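Local structure of lipoprotein (Clostridioides difficile, 7RAG) at residues Q5-K8 with E9-Y12. The protein binds the CwlD amidase and activates it allosterically during spore formation, as the LolA-like lipoprotein GerS. Residues are numbered along the deposited sequence; the frame is centred on the assembly and turned at random.
Sequences QSTK and EEVY
Glu-10 reaches back over Thr-7 at the start of helix 8-21, and its side chain can be followed atom by atom. Glu-10 CB lies 3.8 Å from Thr-7 OG1. Glu-10 CG stands beside its own backbone N (chi1 -51°), which carries it toward the incoming loop and sets it 3.1 Å from Thr-7 OG1. Beyond CG the glutamate side chain runs on extended and crosses that of Thr-7 obliquely, with CD lying near OG1. At the tip, Glu-10 OE2 accepts from Thr-7 N at 3.2 Å, a fairly straight bond that meets the anti side of the oxygen somewhat out of the carboxylate plane. OE1 of the same carboxylate forms a salt bridge with Arg-4, just upstream. Glu-10 OE2 also packs against Ser-6 CA.

The reciprocal bond runs from Glu-10 N to Thr-7 OG1 and is weak at 3.4 Å, yet it completes a capping box, with Thr-7 as N-cap and each residue's side chain accepting from the other's backbone N-H. Thr-7 OG1 can take this role because it sits between its own backbone N and carbonyl carbon (chi1 72°), turned toward the first turn of the helix. Ordinary helical bonding starts at once, as Val-11 N donates to Thr-7 O at 3.2 Å and Tyr-12 N to Lys-8 O at 2.9 Å. Beside the box, Ser-6 CB rests on Val-11 CG2 at 3.4 Å, a small apolar touch between the loop and the helix. The second subunit, another copy of this protein, packs Leu-123 against both Val-11 and Lys-8 and accepts a hydrogen bond from Lys-8 NZ at its Lys-117 carbonyl oxygen.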
loop_
_atom_site.group_PDB
_atom_site.type_symbol
_atom_site.label_atom_id
_atom_site.label_comp_id
_atom_site.label_asym_id
_atom_site.label_seq_id
_atom_site.Cartn_x
_atom_site.Cartn_y
_atom_site.Cartn_z
ATOM N N GLN A 5 -44.403 9.662 17.577
ATOM C CA GLN A 5 -43.445 8.604 17.280
ATOM C C GLN A 5 -43.127 8.561 15.792
ATOM O O GLN A 5 -44.018 8.665 14.942
ATOM C CB GLN A 5 -43.990 7.250 17.732
ATOM C CG GLN A 5 -44.435 7.235 19.177
ATOM C CD GLN A 5 -43.456 7.962 20.087
ATOM O OE1 GLN A 5 -42.266 7.625 20.135
ATOM N NE2 GLN A 5 -43.951 8.978 20.811
ATOM N N SER A 6 -41.851 8.424 15.474
ATOM C CA SER A 6 -41.473 8.239 14.089
ATOM C C SER A 6 -41.967 6.887 13.603
ATOM O O SER A 6 -41.991 5.907 14.355
ATOM C CB SER A 6 -39.967 8.348 13.935
ATOM O OG SER A 6 -39.556 9.659 14.241
ATOM N N THR A 7 -42.396 6.852 12.344
ATOM C CA THR A 7 -42.754 5.616 11.665
ATOM C C THR A 7 -41.494 4.852 11.272
ATOM O O THR A 7 -40.365 5.327 11.428
ATOM C CB THR A 7 -43.586 5.902 10.418
ATOM O OG1 THR A 7 -42.736 6.467 9.414
ATOM C CG2 THR A 7 -44.703 6.867 10.733
ATOM N N LYS A 8 -41.697 3.657 10.719
ATOM C CA LYS A 8 -40.575 2.853 10.256
ATOM C C LYS A 8 -39.697 3.623 9.280
ATOM O O LYS A 8 -38.467 3.682 9.429
ATOM C CB LYS A 8 -41.088 1.569 9.603
ATOM C CG LYS A 8 -41.132 0.395 10.527
ATOM C CD LYS A 8 -39.764 -0.269 10.630
ATOM C CE LYS A 8 -38.708 0.559 11.397
ATOM N NZ LYS A 8 -37.680 -0.175 12.202
ATOM N N GLU A 9 -40.321 4.232 8.277
ATOM C CA GLU A 9 -39.554 4.829 7.199
ATOM C C GLU A 9 -38.836 6.083 7.665
ATOM O O GLU A 9 -37.725 6.364 7.205
ATOM C CB GLU A 9 -40.469 5.131 6.011
ATOM C CG GLU A 9 -41.290 3.929 5.520
ATOM C CD GLU A 9 -42.589 3.712 6.303
ATOM O OE1 GLU A 9 -42.515 3.424 7.517
ATOM O OE2 GLU A 9 -43.685 3.833 5.701
ATOM N N GLU A 10 -39.444 6.833 8.585
ATOM C CA GLU A 10 -38.802 8.045 9.083
ATOM C C GLU A 10 -37.536 7.712 9.865
ATOM O O GLU A 10 -36.479 8.317 9.638
ATOM C CB GLU A 10 -39.787 8.848 9.938
ATOM C CG GLU A 10 -41.128 9.112 9.259
ATOM C CD GLU A 10 -42.015 10.081 10.025
ATOM O OE1 GLU A 10 -42.409 11.112 9.425
ATOM O OE2 GLU A 10 -42.311 9.820 11.221
ATOM N N VAL A 11 -37.616 6.726 10.769
ATOM C CA VAL A 11 -36.432 6.290 11.507
ATOM C C VAL A 11 -35.384 5.744 10.550
ATOM O O VAL A 11 -34.190 6.054 10.666
ATOM C CB VAL A 11 -36.807 5.248 12.578
ATOM C CG1 VAL A 11 -35.555 4.578 13.111
ATOM C CG2 VAL A 11 -37.551 5.895 13.733
ATOM N N TYR A 12 -35.813 4.929 9.584
ATOM C CA TYR A 12 -34.861 4.334 8.655
ATOM C C TYR A 12 -34.139 5.395 7.833
ATOM O O TYR A 12 -32.920 5.310 7.626
ATOM C CB TYR A 12 -35.571 3.342 7.738
ATOM C CG TYR A 12 -34.639 2.733 6.723
ATOM C CD1 TYR A 12 -34.833 2.933 5.364
ATOM C CD2 TYR A 12 -33.543 1.982 7.129
ATOM C CE1 TYR A 12 -33.970 2.381 4.434
ATOM C CE2 TYR A 12 -32.681 1.424 6.215
ATOM C CZ TYR A 12 -32.894 1.625 4.863
ATOM O OH TYR A 12 -32.025 1.070 3.943
#